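Local coordinates for BH2621 protein (Bacillus halodurans, PDB 2QML) that is of unknown function but has a GNAT acetyltransferase fold and is probably an N-acyltransferase of siderophore biosynthesis, at residues G121-Q133 / K153-P165. Residues are numbered along the deposited sequence; the frame is centred on the assembly and turned at random. Where two conformers were deposited one is given.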
loop_
_atom_site.group_PDB
_atom_site.type_symbol
_atom_site.label_atom_id
_atom_site.label_comp_id
_atom_site.label_asym_id
_atom_site.label_seq_id
_atom_site.Cartn_x
_atom_site.Cartn_y
_atom_site.Cartn_z
ATOM N N GLY A 121 8.546 -12.580 -4.366
ATOM C CA GLY A 121 9.081 -11.258 -4.673
ATOM C C GLY A 121 8.121 -10.345 -5.418
ATOM O O GLY A 121 8.539 -9.322 -5.914
ATOM N N LEU A 122 6.842 -10.723 -5.497
ATOM C CA LEU A 122 5.843 -9.955 -6.251
ATOM C C LEU A 122 5.471 -8.655 -5.585
ATOM O O LEU A 122 4.982 -7.756 -6.274
ATOM C CB LEU A 122 4.601 -10.822 -6.562
ATOM C CG LEU A 122 4.884 -12.001 -7.504
ATOM C CD1 LEU A 122 3.744 -13.022 -7.396
ATOM C CD2 LEU A 122 5.127 -11.520 -8.944
ATOM N N ILE A 123 5.681 -8.497 -4.277
ATOM C CA ILE A 123 5.410 -7.186 -3.684
ATOM C C ILE A 123 6.223 -6.056 -4.313
ATOM O O ILE A 123 5.718 -4.935 -4.403
ATOM C CB ILE A 123 5.665 -7.227 -2.141
ATOM C CG1 ILE A 123 5.166 -5.969 -1.429
ATOM C CG2 ILE A 123 7.165 -7.418 -1.859
ATOM C CD1 ILE A 123 3.737 -5.618 -1.678
ATOM N N TYR A 124 7.456 -6.306 -4.742
ATOM C CA TYR A 124 8.289 -5.224 -5.301
ATOM C C TYR A 124 7.741 -4.573 -6.551
ATOM O O TYR A 124 7.521 -3.359 -6.549
ATOM C CB TYR A 124 9.707 -5.735 -5.558
ATOM C CG TYR A 124 10.449 -5.991 -4.308
ATOM C CD1 TYR A 124 10.964 -4.933 -3.574
ATOM C CD2 TYR A 124 10.626 -7.286 -3.837
ATOM C CE1 TYR A 124 11.633 -5.155 -2.405
ATOM C CE2 TYR A 124 11.323 -7.515 -2.662
ATOM C CZ TYR A 124 11.814 -6.430 -1.961
ATOM O OH TYR A 124 12.513 -6.644 -0.784
ATOM N N PRO A 125 7.478 -5.337 -7.621
ATOM C CA PRO A 125 6.926 -4.657 -8.813
ATOM C C PRO A 125 5.574 -3.965 -8.555
ATOM O O PRO A 125 5.283 -2.908 -9.137
ATOM C CB PRO A 125 6.808 -5.799 -9.849
ATOM C CG PRO A 125 6.789 -7.065 -9.053
ATOM C CD PRO A 125 7.713 -6.768 -7.889
ATOM N N LEU A 126 4.747 -4.556 -7.701
ATOM C CA LEU A 126 3.450 -3.966 -7.378
ATOM C C LEU A 126 3.598 -2.658 -6.616
ATOM O O LEU A 126 2.998 -1.645 -6.978
ATOM C CB LEU A 126 2.615 -4.918 -6.566
ATOM C CG LEU A 126 2.033 -6.109 -7.306
ATOM C CD1 LEU A 126 1.597 -7.215 -6.306
ATOM C CD2 LEU A 126 0.890 -5.667 -8.262
ATOM N N LEU A 127 4.381 -2.684 -5.543
ATOM C CA LEU A 127 4.606 -1.487 -4.759
ATOM C C LEU A 127 5.286 -0.391 -5.589
ATOM O O LEU A 127 4.870 0.775 -5.495
ATOM C CB LEU A 127 5.409 -1.831 -3.501
ATOM C CG LEU A 127 5.731 -0.636 -2.625
ATOM C CD1 LEU A 127 4.495 0.067 -2.026
ATOM C CD2 LEU A 127 6.767 -1.075 -1.469
ATOM N N LEU A 128 6.285 -0.735 -6.392
ATOM C CA LEU A 128 6.962 0.253 -7.214
ATOM C C LEU A 128 5.980 0.876 -8.178
ATOM O O LEU A 128 6.013 2.091 -8.381
ATOM C CB LEU A 128 8.137 -0.387 -7.931
ATOM C CG LEU A 128 9.332 -0.784 -7.062
ATOM C CD1 LEU A 128 10.299 -1.571 -7.903
ATOM C CD2 LEU A 128 10.037 0.375 -6.454
ATOM N N ALA A 129 5.083 0.071 -8.759
ATOM C CA ALA A 129 4.089 0.613 -9.711
ATOM C C ALA A 129 3.119 1.624 -9.084
ATOM O O ALA A 129 2.888 2.728 -9.619
ATOM C CB ALA A 129 3.300 -0.544 -10.417
ATOM N N ILE A 130 2.527 1.263 -7.959
ATOM C CA ILE A 130 1.570 2.149 -7.306
ATOM C C ILE A 130 2.279 3.385 -6.755
ATOM O O ILE A 130 1.697 4.473 -6.816
ATOM C CB ILE A 130 0.724 1.404 -6.274
ATOM C CG1 ILE A 130 -0.495 2.265 -5.889
ATOM C CG2 ILE A 130 1.568 0.957 -5.041
ATOM C CD1 ILE A 130 -1.569 1.604 -5.005
HETATM N N MSE A 131 3.495 3.240 -6.221
HETATM C CA MSE A 131 4.254 4.415 -5.763
HETATM C C MSE A 131 4.495 5.388 -6.912
HETATM O O MSE A 131 4.317 6.593 -6.757
HETATM C CB MSE A 131 5.584 4.024 -5.148
HETATM C CG MSE A 131 5.430 3.358 -3.803
HETATM SE SE MSE A 131 7.162 2.801 -3.112
HETATM C CE MSE A 131 7.852 4.619 -2.780
ATOM N N GLN A 132 4.906 4.861 -8.055
ATOM C CA GLN A 132 5.144 5.682 -9.217
ATOM C C GLN A 132 3.882 6.476 -9.585
ATOM O O GLN A 132 3.951 7.685 -9.824
ATOM C CB GLN A 132 5.646 4.810 -10.391
ATOM C CG GLN A 132 6.079 5.593 -11.612
ATOM C CD GLN A 132 7.235 6.530 -11.319
ATOM O OE1 GLN A 132 7.109 7.550 -10.605
ATOM N NE2 GLN A 132 8.394 6.178 -11.859
ATOM N N GLN A 133 2.725 5.839 -9.570
ATOM C CA GLN A 133 1.502 6.550 -9.959
ATOM C C GLN A 133 1.027 7.560 -8.882
ATOM O O GLN A 133 0.417 8.568 -9.179
ATOM C CB GLN A 133 0.392 5.564 -10.363
ATOM C CG GLN A 133 0.785 4.465 -11.422
ATOM C CD GLN A 133 1.928 4.844 -12.438
ATOM O OE1 GLN A 133 1.953 5.938 -13.073
ATOM N NE2 GLN A 133 2.837 3.905 -12.595
ATOM N N LYS A 153 9.762 -8.090 7.475
ATOM C CA LYS A 153 9.738 -8.288 6.016
ATOM C C LYS A 153 9.300 -7.014 5.306
ATOM O O LYS A 153 9.971 -6.579 4.383
ATOM C CB LYS A 153 8.817 -9.454 5.626
ATOM C CG LYS A 153 8.587 -9.612 4.095
HETATM N N MSE A 154 8.200 -6.393 5.746
HETATM C CA MSE A 154 7.733 -5.158 5.075
HETATM C C MSE A 154 8.634 -3.958 5.288
HETATM O O MSE A 154 8.824 -3.159 4.385
HETATM C CB MSE A 154 6.286 -4.764 5.434
HETATM C CG MSE A 154 5.265 -5.552 4.705
HETATM SE SE MSE A 154 5.458 -5.590 2.738
HETATM C CE MSE A 154 5.616 -3.710 2.288
ATOM N N ILE A 155 9.206 -3.867 6.472
ATOM C CA ILE A 155 10.185 -2.808 6.717
ATOM C C ILE A 155 11.340 -2.985 5.714
ATOM O O ILE A 155 11.810 -2.017 5.102
ATOM C CB ILE A 155 10.645 -2.831 8.171
ATOM C CG1 ILE A 155 9.477 -2.418 9.083
ATOM C CG2 ILE A 155 11.894 -1.942 8.379
ATOM C CD1 ILE A 155 9.655 -2.667 10.605
ATOM N N HIS A 156 11.802 -4.211 5.527
ATOM C CA HIS A 156 12.858 -4.477 4.531
ATOM C C HIS A 156 12.446 -4.088 3.101
ATOM O O HIS A 156 13.208 -3.438 2.381
ATOM C CB HIS A 156 13.249 -5.951 4.608
ATOM C CG HIS A 156 14.205 -6.376 3.537
ATOM N ND1 HIS A 156 15.543 -6.051 3.560
ATOM C CD2 HIS A 156 13.993 -7.020 2.364
ATOM C CE1 HIS A 156 16.122 -6.509 2.466
ATOM N NE2 HIS A 156 15.211 -7.115 1.732
ATOM N N VAL A 157 11.260 -4.505 2.693
ATOM C CA VAL A 157 10.738 -4.216 1.365
ATOM C C VAL A 157 10.688 -2.676 1.178
ATOM O O VAL A 157 11.156 -2.134 0.167
ATOM C CB VAL A 157 9.325 -4.845 1.167
ATOM C CG1 VAL A 157 8.599 -4.260 -0.080
ATOM C CG2 VAL A 157 9.356 -6.368 1.080
ATOM N N PHE A 158 10.106 -1.977 2.151
ATOM C CA PHE A 158 10.024 -0.520 2.094
ATOM C C PHE A 158 11.425 0.082 1.962
ATOM O O PHE A 158 11.656 0.935 1.108
ATOM C CB PHE A 158 9.263 0.089 3.280
ATOM C CG PHE A 158 7.760 -0.059 3.232
ATOM C CD1 PHE A 158 7.055 0.373 2.125
ATOM C CD2 PHE A 158 7.024 -0.569 4.312
ATOM C CE1 PHE A 158 5.673 0.291 2.099
ATOM C CE2 PHE A 158 5.650 -0.650 4.285
ATOM C CZ PHE A 158 4.972 -0.257 3.173
ATOM N N LYS A 159 12.388 -0.351 2.770
ATOM C CA LYS A 159 13.749 0.175 2.637
ATOM C C LYS A 159 14.309 -0.039 1.228
ATOM O O LYS A 159 14.930 0.855 0.661
ATOM C CB LYS A 159 14.685 -0.474 3.654
ATOM C CG LYS A 159 14.506 0.020 5.066
ATOM C CD LYS A 159 15.474 -0.693 6.015
ATOM C CE LYS A 159 15.175 -0.315 7.462
ATOM N NZ LYS A 159 15.959 -1.142 8.418
ATOM N N LYS A 160 14.082 -1.226 0.658
ATOM C CA LYS A 160 14.580 -1.560 -0.671
ATOM C C LYS A 160 13.963 -0.660 -1.718
ATOM O O LYS A 160 14.590 -0.415 -2.755
ATOM C CB LYS A 160 14.312 -3.028 -0.977
ATOM C CG LYS A 160 15.319 -3.990 -0.319
ATOM C CD LYS A 160 16.373 -4.580 -1.285
ATOM C CE LYS A 160 15.672 -5.539 -2.313
ATOM N NZ LYS A 160 16.523 -6.566 -3.003
ATOM N N CYS A 161 12.757 -0.156 -1.469
ATOM C CA CYS A 161 12.085 0.778 -2.382
ATOM C C CYS A 161 12.374 2.253 -2.138
ATOM O O CYS A 161 11.774 3.094 -2.799
ATOM C CB CYS A 161 10.585 0.543 -2.376
ATOM S SG CYS A 161 10.242 -1.129 -2.953
ATOM N N GLY A 162 13.283 2.574 -1.219
ATOM C CA GLY A 162 13.681 3.957 -1.002
ATOM C C GLY A 162 13.238 4.584 0.312
ATOM O O GLY A 162 13.680 5.679 0.623
ATOM N N PHE A 163 12.378 3.902 1.055
ATOM C CA PHE A 163 11.897 4.404 2.350
ATOM C C PHE A 163 13.012 4.408 3.382
ATOM O O PHE A 163 13.800 3.447 3.482
ATOM C CB PHE A 163 10.724 3.592 2.915
ATOM C CG PHE A 163 9.427 3.785 2.195
ATOM C CD1 PHE A 163 9.159 3.140 0.989
ATOM C CD2 PHE A 163 8.452 4.624 2.726
ATOM C CE1 PHE A 163 7.958 3.341 0.323
ATOM C CE2 PHE A 163 7.243 4.783 2.078
ATOM C CZ PHE A 163 7.011 4.154 0.883
ATOM N N GLN A 164 13.108 5.521 4.090
ATOM C CA GLN A 164 14.032 5.680 5.215
ATOM C C GLN A 164 13.259 5.663 6.533
ATOM O O GLN A 164 12.290 6.386 6.697
ATOM C CB GLN A 164 14.826 6.977 5.103
ATOM C CG GLN A 164 15.820 6.937 3.914
ATOM N N PRO A 165 13.689 4.850 7.503
ATOM C CA PRO A 165 13.000 4.878 8.808
ATOM C C PRO A 165 13.253 6.195 9.537
ATOM O O PRO A 165 14.348 6.764 9.437
ATOM C CB PRO A 165 13.582 3.670 9.558
ATOM C CG PRO A 165 14.820 3.328 8.836
ATOM C CD PRO A 165 14.719 3.803 7.434
#
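Y124 reaches across from helix 123-133 to helix 153-160 with C161 SG at its ring edge, 5.2 Å from the centroid and 77° off the normal, a Cys-aromatic contact. I123 CG2 lies over one face of this ring, towards its rim; V157 CG2 and K160 CB approach obliquely. With CG beside the backbone N (chi1 -70°), the side chain is sent across and its hydroxyl end comes nearest helix 153-160: Y124 OH lies 3.5 Å from H156 CD2 and 3.7 Å from K160 CE. At the other end, in the conformer given, the selenium of M131 (a selenomethionine) lies at the edge of the F163 ring, 4.9 Å from its centroid, consistent with a Met-aromatic contact; F158 CD1 sits over one F163 face, toward its rim. One methyl, L127 CD2, fills the middle, touching C161 SG at 3.8 Å and meeting the F158 ring obliquely, while L128 CD2 reaches the same sulfur at 3.8 Å. No hydrogen bond links the segments. G162, at positive phi, closes helix 153-160 with a Schellman motif, turning the chain so that F163 is brought to M131. Crossing at -55°, the two GNAT-domain helices both pack on L110 of strand 106-112, through I123, L127, M154 and F158; helix 183-194 flanks L128 and M131, and C181 of strand 175-182 meets M131 and F163.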